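Local coordinates for coronin (Toxoplasma gondii, PDB 4OZU), which probably binds actin filaments as a full-length parasite coronin, of which this piece is the WD40 beta-propeller domain, at residues Ala19-Leu27 with Leu61-Val72; Ser36-Glu44 with Asn316-Ala324. All blocks are in the same frame, centred on the assembly; numbering follows the deposited sequence.

Interaction 1: residues Ala19-Leu27 with Leu61-Val72; sequences AWKQQYSDL and LRLADIGRNPAV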
loop_
_atom_site.group_PDB
_atom_site.type_symbol
_atom_site.label_atom_id
_atom_site.label_comp_id
_atom_site.label_asym_id
_atom_site.label_seq_id
_atom_site.Cartn_x
_atom_site.Cartn_y
_atom_site.Cartn_z
ATOM N N ALA A 19 7.744 10.950 -15.782
ATOM C CA ALA A 19 7.912 11.852 -14.655
ATOM C C ALA A 19 7.324 13.213 -15.016
ATOM O O ALA A 19 7.620 13.753 -16.073
ATOM C CB ALA A 19 9.383 11.983 -14.287
ATOM N N TRP A 20 6.485 13.756 -14.141
ATOM C CA TRP A 20 5.917 15.082 -14.356
ATOM C C TRP A 20 6.998 16.156 -14.375
ATOM O O TRP A 20 8.002 16.050 -13.680
ATOM C CB TRP A 20 4.913 15.430 -13.263
ATOM C CG TRP A 20 3.652 14.636 -13.281
ATOM C CD1 TRP A 20 3.469 13.382 -13.789
ATOM C CD2 TRP A 20 2.384 15.049 -12.758
ATOM N NE1 TRP A 20 2.161 12.986 -13.607
ATOM C CE2 TRP A 20 1.476 13.992 -12.979
ATOM C CE3 TRP A 20 1.931 16.207 -12.121
ATOM C CZ2 TRP A 20 0.142 14.064 -12.588
ATOM C CZ3 TRP A 20 0.607 16.275 -11.733
ATOM C CH2 TRP A 20 -0.271 15.210 -11.966
ATOM N N LYS A 21 6.780 17.208 -15.150
ATOM C CA LYS A 21 7.655 18.367 -15.071
ATOM C C LYS A 21 7.407 19.074 -13.739
ATOM O O LYS A 21 8.334 19.567 -13.101
ATOM C CB LYS A 21 7.425 19.308 -16.254
ATOM C CG LYS A 21 7.906 18.732 -17.584
ATOM C CD LYS A 21 9.431 18.640 -17.648
ATOM C CE LYS A 21 9.906 17.733 -18.776
ATOM N NZ LYS A 21 9.535 16.306 -18.560
ATOM N N GLN A 22 6.145 19.106 -13.323
ATOM C CA GLN A 22 5.769 19.712 -12.054
ATOM C C GLN A 22 6.151 18.812 -10.884
ATOM O O GLN A 22 6.236 17.594 -11.029
ATOM C CB GLN A 22 4.268 19.992 -12.016
ATOM C CG GLN A 22 3.813 21.077 -12.980
ATOM C CD GLN A 22 2.304 21.232 -13.001
ATOM O OE1 GLN A 22 1.750 22.112 -12.344
ATOM N NE2 GLN A 22 1.630 20.373 -13.763
ATOM N N GLN A 23 6.375 19.432 -9.730
ATOM C CA GLN A 23 6.733 18.716 -8.509
ATOM C C GLN A 23 6.082 19.375 -7.304
ATOM O O GLN A 23 5.742 20.561 -7.351
ATOM C CB GLN A 23 8.248 18.705 -8.309
ATOM C CG GLN A 23 9.054 18.128 -9.456
ATOM C CD GLN A 23 10.550 18.349 -9.282
ATOM O OE1 GLN A 23 10.982 19.351 -8.706
ATOM N NE2 GLN A 23 11.346 17.408 -9.774
ATOM N N TYR A 24 5.919 18.611 -6.227
ATOM C CA TYR A 24 5.680 19.189 -4.915
ATOM C C TYR A 24 7.069 19.473 -4.358
ATOM O O TYR A 24 7.820 18.541 -4.086
ATOM C CB TYR A 24 4.885 18.246 -4.005
ATOM C CG TYR A 24 3.647 17.662 -4.652
ATOM C CD1 TYR A 24 3.726 16.536 -5.465
ATOM C CD2 TYR A 24 2.396 18.237 -4.448
ATOM C CE1 TYR A 24 2.596 15.999 -6.058
ATOM C CE2 TYR A 24 1.261 17.712 -5.037
ATOM C CZ TYR A 24 1.366 16.590 -5.839
ATOM O OH TYR A 24 0.241 16.074 -6.426
ATOM N N SER A 25 7.426 20.747 -4.218
ATOM C CA SER A 25 8.796 21.105 -3.858
ATOM C C SER A 25 8.872 22.039 -2.649
ATOM O O SER A 25 7.853 22.516 -2.146
ATOM C CB SER A 25 9.502 21.745 -5.059
ATOM O OG SER A 25 8.902 22.974 -5.423
ATOM N N ASP A 26 10.101 22.274 -2.195
ATOM C CA ASP A 26 10.378 23.053 -0.992
ATOM C C ASP A 26 9.701 22.448 0.233
ATOM O O ASP A 26 9.241 23.148 1.139
ATOM C CB ASP A 26 9.958 24.510 -1.194
ATOM C CG ASP A 26 11.059 25.341 -1.822
ATOM O OD1 ASP A 26 12.176 25.374 -1.259
ATOM O OD2 ASP A 26 10.822 25.941 -2.887
ATOM N N LEU A 27 9.666 21.124 0.256
ATOM C CA LEU A 27 9.159 20.396 1.405
ATOM C C LEU A 27 10.300 20.107 2.373
ATOM O O LEU A 27 11.463 20.272 2.029
ATOM C CB LEU A 27 8.496 19.095 0.960
ATOM C CG LEU A 27 7.405 19.219 -0.109
ATOM C CD1 LEU A 27 6.898 17.830 -0.492
ATOM C CD2 LEU A 27 6.263 20.101 0.372
ATOM N N LEU A 61 -0.627 17.273 2.392
ATOM C CA LEU A 61 -0.706 18.109 1.199
ATOM C C LEU A 61 -1.957 17.762 0.419
ATOM O O LEU A 61 -2.429 16.628 0.481
ATOM C CB LEU A 61 0.515 17.900 0.300
ATOM C CG LEU A 61 1.896 18.361 0.766
ATOM C CD1 LEU A 61 2.408 17.538 1.934
ATOM C CD2 LEU A 61 2.860 18.280 -0.405
ATOM N N ARG A 62 -2.488 18.721 -0.326
ATOM C CA ARG A 62 -3.543 18.409 -1.280
ATOM C C ARG A 62 -2.912 17.938 -2.584
ATOM O O ARG A 62 -2.016 18.586 -3.122
ATOM C CB ARG A 62 -4.449 19.617 -1.516
ATOM C CG ARG A 62 -5.274 19.993 -0.291
ATOM C CD ARG A 62 -6.395 20.972 -0.616
ATOM N NE ARG A 62 -7.363 20.399 -1.551
ATOM C CZ ARG A 62 -7.453 20.705 -2.845
ATOM N NH1 ARG A 62 -6.642 21.604 -3.396
ATOM N NH2 ARG A 62 -8.372 20.113 -3.597
ATOM N N LEU A 63 -3.384 16.794 -3.074
ATOM C CA LEU A 63 -2.889 16.199 -4.310
ATOM C C LEU A 63 -2.928 17.193 -5.472
ATOM O O LEU A 63 -2.014 17.241 -6.294
ATOM C CB LEU A 63 -3.716 14.950 -4.639
ATOM C CG LEU A 63 -3.309 14.086 -5.828
ATOM C CD1 LEU A 63 -1.943 13.483 -5.622
ATOM C CD2 LEU A 63 -4.343 12.994 -6.039
ATOM N N ALA A 64 -3.976 18.010 -5.513
ATOM C CA ALA A 64 -4.183 18.939 -6.615
ATOM C C ALA A 64 -3.252 20.152 -6.559
ATOM O O ALA A 64 -2.972 20.774 -7.588
ATOM C CB ALA A 64 -5.630 19.400 -6.630
ATOM N N ASP A 65 -2.775 20.488 -5.367
ATOM C CA ASP A 65 -1.997 21.711 -5.182
ATOM C C ASP A 65 -0.508 21.458 -5.384
ATOM O O ASP A 65 0.293 21.567 -4.453
ATOM C CB ASP A 65 -2.255 22.297 -3.792
ATOM C CG ASP A 65 -3.675 22.823 -3.635
ATOM O OD1 ASP A 65 -4.314 23.141 -4.664
ATOM O OD2 ASP A 65 -4.148 22.922 -2.481
ATOM N N ILE A 66 -0.148 21.120 -6.616
ATOM C CA ILE A 66 1.235 20.838 -6.954
ATOM C C ILE A 66 1.997 22.152 -7.115
ATOM O O ILE A 66 1.403 23.199 -7.396
ATOM C CB ILE A 66 1.329 19.986 -8.241
ATOM C CG1 ILE A 66 2.743 19.418 -8.407
ATOM C CG2 ILE A 66 0.901 20.797 -9.462
ATOM C CD1 ILE A 66 2.793 18.135 -9.229
ATOM N N GLY A 67 3.310 22.095 -6.917
ATOM C CA GLY A 67 4.161 23.259 -7.076
ATOM C C GLY A 67 5.024 23.544 -5.860
ATOM O O GLY A 67 5.182 22.703 -4.972
ATOM N N ARG A 68 5.580 24.749 -5.835
ATOM C CA ARG A 68 6.521 25.161 -4.801
ATOM C C ARG A 68 5.814 25.543 -3.507
ATOM O O ARG A 68 4.717 26.108 -3.530
ATOM C CB ARG A 68 7.371 26.337 -5.308
ATOM C CG ARG A 68 8.205 27.021 -4.230
ATOM C CD ARG A 68 9.476 27.660 -4.785
ATOM N NE ARG A 68 9.214 28.785 -5.672
ATOM C CZ ARG A 68 10.165 29.502 -6.266
ATOM N NH1 ARG A 68 11.445 29.215 -6.076
ATOM N NH2 ARG A 68 9.835 30.511 -7.055
ATOM N N ASN A 69 6.469 25.222 -2.392
ATOM C CA ASN A 69 6.009 25.547 -1.040
ATOM C C ASN A 69 4.493 25.470 -0.873
ATOM O O ASN A 69 3.846 26.462 -0.532
ATOM C CB ASN A 69 6.504 26.941 -0.642
ATOM C CG ASN A 69 6.424 27.182 0.855
ATOM O OD1 ASN A 69 6.303 26.242 1.644
ATOM N ND2 ASN A 69 6.492 28.445 1.254
ATOM N N PRO A 70 3.922 24.283 -1.117
ATOM C CA PRO A 70 2.475 24.086 -0.998
ATOM C C PRO A 70 2.019 24.178 0.453
ATOM O O PRO A 70 2.852 24.119 1.358
ATOM C CB PRO A 70 2.268 22.679 -1.556
ATOM C CG PRO A 70 3.546 21.983 -1.269
ATOM C CD PRO A 70 4.627 23.021 -1.400
ATOM N N ALA A 71 0.717 24.334 0.668
ATOM C CA ALA A 71 0.170 24.377 2.018
ATOM C C ALA A 71 0.284 23.006 2.669
ATOM O O ALA A 71 -0.329 22.038 2.214
ATOM C CB ALA A 71 -1.275 24.834 1.996
ATOM N N VAL A 72 1.078 22.934 3.731
ATOM C CA VAL A 72 1.268 21.692 4.468
ATOM C C VAL A 72 0.581 21.786 5.822
ATOM O O VAL A 72 1.033 22.509 6.710
ATOM C CB VAL A 72 2.762 21.373 4.669
ATOM C CG1 VAL A 72 2.929 20.018 5.340
ATOM C CG2 VAL A 72 3.492 21.394 3.337
#

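Interaction 2: residues Ser36-Glu44 with Asn316-Ala324; sequences SCGLAANTE and NFCFIPKLA. With ACT (acetate ion), chain C.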
loop_
_atom_site.group_PDB
_atom_site.type_symbol
_atom_site.label_atom_id
_atom_site.label_comp_id
_atom_site.label_asym_id
_atom_site.label_seq_id
_atom_site.Cartn_x
_atom_site.Cartn_y
_atom_site.Cartn_z
ATOM N N SER A 36 8.003 0.350 5.705
ATOM C CA SER A 36 6.861 0.626 4.828
ATOM C C SER A 36 7.276 1.534 3.665
ATOM O O SER A 36 8.396 2.047 3.647
ATOM C CB SER A 36 5.720 1.268 5.619
ATOM O OG SER A 36 5.968 2.640 5.855
ATOM N N CYS A 37 6.383 1.726 2.698
ATOM C CA CYS A 37 6.728 2.487 1.498
ATOM C C CYS A 37 7.047 3.954 1.837
ATOM O O CYS A 37 7.863 4.578 1.162
ATOM C CB CYS A 37 5.611 2.392 0.451
ATOM S SG CYS A 37 3.959 2.832 1.016
ATOM N N GLY A 38 6.431 4.484 2.892
ATOM C CA GLY A 38 6.834 5.767 3.452
ATOM C C GLY A 38 5.813 6.881 3.315
ATOM O O GLY A 38 5.696 7.731 4.198
ATOM N N LEU A 39 5.079 6.882 2.208
ATOM C CA LEU A 39 4.066 7.897 1.958
ATOM C C LEU A 39 2.695 7.257 1.886
ATOM O O LEU A 39 2.559 6.031 1.883
ATOM C CB LEU A 39 4.352 8.653 0.652
ATOM C CG LEU A 39 5.778 9.146 0.421
ATOM C CD1 LEU A 39 5.903 9.754 -0.971
ATOM C CD2 LEU A 39 6.176 10.156 1.482
ATOM N N ALA A 40 1.676 8.102 1.826
ATOM C CA ALA A 40 0.311 7.657 1.614
ATOM C C ALA A 40 -0.451 8.726 0.841
ATOM O O ALA A 40 -0.124 9.909 0.910
ATOM C CB ALA A 40 -0.375 7.366 2.931
ATOM N N ALA A 41 -1.451 8.297 0.084
ATOM C CA ALA A 41 -2.298 9.232 -0.639
ATOM C C ALA A 41 -3.684 8.642 -0.816
ATOM O O ALA A 41 -3.836 7.425 -0.925
ATOM C CB ALA A 41 -1.683 9.578 -1.999
ATOM N N ASN A 42 -4.697 9.500 -0.812
ATOM C CA ASN A 42 -6.022 9.090 -1.246
ATOM C C ASN A 42 -6.414 9.979 -2.426
ATOM O O ASN A 42 -5.535 10.487 -3.120
ATOM C CB ASN A 42 -7.036 9.123 -0.089
ATOM C CG ASN A 42 -7.288 10.518 0.479
ATOM O OD1 ASN A 42 -6.792 11.532 -0.021
ATOM N ND2 ASN A 42 -8.090 10.562 1.537
ATOM N N THR A 43 -7.701 10.160 -2.690
ATOM C CA THR A 43 -8.089 10.897 -3.886
ATOM C C THR A 43 -7.882 12.401 -3.733
ATOM O O THR A 43 -7.953 13.129 -4.718
ATOM C CB THR A 43 -9.557 10.643 -4.265
ATOM O OG1 THR A 43 -10.415 11.016 -3.179
ATOM C CG2 THR A 43 -9.769 9.177 -4.610
ATOM N N GLU A 44 -7.607 12.854 -2.509
ATOM C CA GLU A 44 -7.543 14.287 -2.206
ATOM C C GLU A 44 -6.208 14.713 -1.602
ATOM O O GLU A 44 -5.707 15.799 -1.910
ATOM C CB GLU A 44 -8.674 14.661 -1.242
ATOM C CG GLU A 44 -8.749 16.133 -0.847
ATOM C CD GLU A 44 -9.448 16.981 -1.889
ATOM O OE1 GLU A 44 -9.748 16.457 -2.984
ATOM O OE2 GLU A 44 -9.705 18.171 -1.607
ATOM N N ASN A 316 11.260 7.526 -0.376
ATOM C CA ASN A 316 9.984 6.975 0.055
ATOM C C ASN A 316 9.035 7.063 -1.126
ATOM O O ASN A 316 9.306 7.776 -2.094
ATOM C CB ASN A 316 9.390 7.740 1.244
ATOM C CG ASN A 316 10.207 7.602 2.513
ATOM O OD1 ASN A 316 10.252 6.532 3.127
ATOM N ND2 ASN A 316 10.825 8.696 2.936
ATOM N N PHE A 317 7.914 6.363 -1.057
ATOM C CA PHE A 317 6.954 6.445 -2.143
ATOM C C PHE A 317 5.574 5.958 -1.732
ATOM O O PHE A 317 5.379 5.405 -0.649
ATOM C CB PHE A 317 7.443 5.626 -3.335
ATOM C CG PHE A 317 7.242 4.156 -3.163
ATOM C CD1 PHE A 317 8.167 3.390 -2.473
ATOM C CD2 PHE A 317 6.115 3.543 -3.678
ATOM C CE1 PHE A 317 7.967 2.039 -2.308
ATOM C CE2 PHE A 317 5.913 2.193 -3.507
ATOM C CZ PHE A 317 6.836 1.443 -2.829
ATOM N N CYS A 318 4.617 6.191 -2.618
ATOM C CA CYS A 318 3.318 5.547 -2.549
ATOM C C CYS A 318 2.708 5.660 -3.930
ATOM O O CYS A 318 3.246 6.353 -4.794
ATOM C CB CYS A 318 2.407 6.188 -1.499
ATOM S SG CYS A 318 1.802 7.845 -1.949
ATOM N N PHE A 319 1.603 4.962 -4.132
ATOM C CA PHE A 319 0.822 5.088 -5.353
ATOM C C PHE A 319 -0.528 5.682 -4.992
ATOM O O PHE A 319 -0.999 5.504 -3.869
ATOM C CB PHE A 319 0.643 3.729 -6.033
ATOM C CG PHE A 319 1.847 3.273 -6.806
ATOM C CD1 PHE A 319 3.011 2.910 -6.154
ATOM C CD2 PHE A 319 1.805 3.192 -8.186
ATOM C CE1 PHE A 319 4.112 2.483 -6.864
ATOM C CE2 PHE A 319 2.902 2.767 -8.900
ATOM C CZ PHE A 319 4.056 2.412 -8.237
ATOM N N ILE A 320 -1.153 6.377 -5.934
ATOM C CA ILE A 320 -2.451 6.989 -5.681
ATOM C C ILE A 320 -3.551 5.978 -5.953
ATOM O O ILE A 320 -3.320 4.970 -6.626
ATOM C CB ILE A 320 -2.681 8.256 -6.549
ATOM C CG1 ILE A 320 -2.807 7.893 -8.034
ATOM C CG2 ILE A 320 -1.562 9.262 -6.310
ATOM C CD1 ILE A 320 -3.140 9.090 -8.934
ATOM N N PRO A 321 -4.756 6.238 -5.436
ATOM C CA PRO A 321 -5.847 5.302 -5.716
ATOM C C PRO A 321 -6.290 5.372 -7.167
ATOM O O PRO A 321 -6.097 6.396 -7.818
ATOM C CB PRO A 321 -6.973 5.769 -4.786
ATOM C CG PRO A 321 -6.320 6.660 -3.788
ATOM C CD PRO A 321 -5.165 7.285 -4.487
ATOM N N LYS A 322 -6.893 4.297 -7.651
ATOM C CA LYS A 322 -7.391 4.245 -9.025
ATOM C C LYS A 322 -8.368 5.377 -9.310
ATOM O O LYS A 322 -8.355 5.947 -10.392
ATOM C CB LYS A 322 -8.065 2.900 -9.294
ATOM C CG LYS A 322 -8.657 2.754 -10.684
ATOM C CD LYS A 322 -7.598 2.788 -11.781
ATOM C CE LYS A 322 -6.673 1.590 -11.690
ATOM N NZ LYS A 322 -5.862 1.400 -12.920
ATOM N N LEU A 323 -9.217 5.705 -8.342
ATOM C CA LEU A 323 -10.235 6.735 -8.546
ATOM C C LEU A 323 -9.629 8.094 -8.852
ATOM O O LEU A 323 -10.310 8.971 -9.386
ATOM C CB LEU A 323 -11.139 6.855 -7.322
ATOM C CG LEU A 323 -12.159 5.737 -7.103
ATOM C CD1 LEU A 323 -12.845 5.931 -5.763
ATOM C CD2 LEU A 323 -13.180 5.682 -8.222
ATOM N N ALA A 324 -8.355 8.268 -8.517
ATOM C CA ALA A 324 -7.692 9.556 -8.674
ATOM C C ALA A 324 -6.948 9.725 -10.008
ATOM O O ALA A 324 -6.488 10.824 -10.314
ATOM C CB ALA A 324 -6.721 9.771 -7.521
HETATM C C ACT C . -11.150 8.724 -0.810
HETATM O O ACT C . -11.927 9.632 -1.171
HETATM O OXT ACT C . -10.041 8.692 -1.379
HETATM C CH3 ACT C . -11.534 7.726 0.240
#

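Interaction 1: residues Ala19-Leu27 with Leu61-Val72
Y24 and G67 face each other as a short parallel pair, where the end of strand 16-25 meets the two-residue strand 67-68. One straight bond defines the pairing: S25 N reaches G67 O at 3.1 Å, with 168° at the hydrogen. The flanking bonds, G67 N to Q23 O and N69 N to S25 O, are bent and weak, so the ladder ends almost as soon as it begins.

Between strands 58-62 and 67-68 the chain makes a type I turn from R62 to D65, closed by D65 N to R62 O; R62 NH1 also forms a salt bridge with D65 OD2 (3.0 Å). The Y24 ring enters the curve of the loop. I66 crosses it at about a right angle and sets CG1 over the ring centre, 3.9 Å from the centroid and only 5° off the normal, a CH-pi contact. With CG1 of I66 anti to its backbone N (chi1 -167°), its CD1 carries on to W20 CE3 at 3.6 Å, while CG2 lies against Q22 OE1. At the ring's far edge Y24 OH donates to L63 O, a short 2.5 Å bond in the carbonyl plane and on a lone pair, which would hold the ring's outer end in place. W20 turns its own polar end away, its NE1 bonding S348. Beyond the ladder, L27 CD2 meets L61 CD2 tip to tip and rests on P70 CG at 3.7 Å.

Strand 16-25 runs antiparallel to strand 343-350, near the other end of the chain, and so supplies the outer strand of a blade built otherwise from C-terminal sequence. This is the Velcro closure of a WD40 beta-propeller, here extended by the edge strand 67-68.

Interaction 2: residues Ser36-Glu44 with Asn316-Ala324
C37 and F317 meet where two neighbouring blades of the WD40 beta-propeller bring their innermost strands, 40-41 and 317-319, close to each other near the middle of the ring. The backbones are joined at one place. F317 N bonds to C37 O at 2.8 Å and L39 N to F317 O at 3.2 Å; past this single bridge the chains are held by shape.

The F317 ring offers a flat floor. C37 sets its CB over one face, 3.8 Å from the centroid and 18° off the normal, while its SG stands higher over the same ring, a longer sulfur-aromatic contact. Y272 and I274 of strand 271-275 also pack against F317. L39 fits beside the backbone of the same residue, its CD1 3.7 Å from F317 CA; the L39 and N316 side chains cross at about a right angle, CD2 of L39 touching N316 CB. N316 in turn lies against G38, its OD1 close to G38 CA; its ND2 is bonded to Q338.

C318 is the bump that fills the next hollow. With SG lodged between the backbone N and carbonyl carbon (chi1 71°), the sulfur lies between the L39 CB methylene, at 3.7 Å, and the A41 CB methyl, at 3.9 Å. Farther on, P321 lays the edge of its ring on the bend at N42, CG coming 3.5 Å from N42 CA. N42 OD1 makes an Asx turn by accepting from E44 N, and Y45 N also bonds to it. T43 then runs alongside L323, CG2 to CB, with A324 CB against T43 CA. An acetate, probably from the crystallisation liquor, sits at this end: T43 N donates to its OXT at 3.1 Å.

How the interactions relate
Both contacts join the same two blades, at different radii. Interaction 2, its centre about 7 Å from the chain centre, is partly buried and brings innermost strands together, its single bridge made from the loop just before strand 40-41. Interaction 1, about 21 Å out, lies at the surface and pairs the outer strand of one blade with the loop between strands 58-62 and 73-75 of the next. Accordingly, the inner contact relies on sulfur, methyl and ring packing, whereas the outer one uses a CH-pi contact, a tyrosine hydroxyl bond and a short, mostly weak parallel ladder. They touch through E44: its O probably accepts from L63 N, and its OE2 forms a salt bridge with R62 NH2 (3.1 Å).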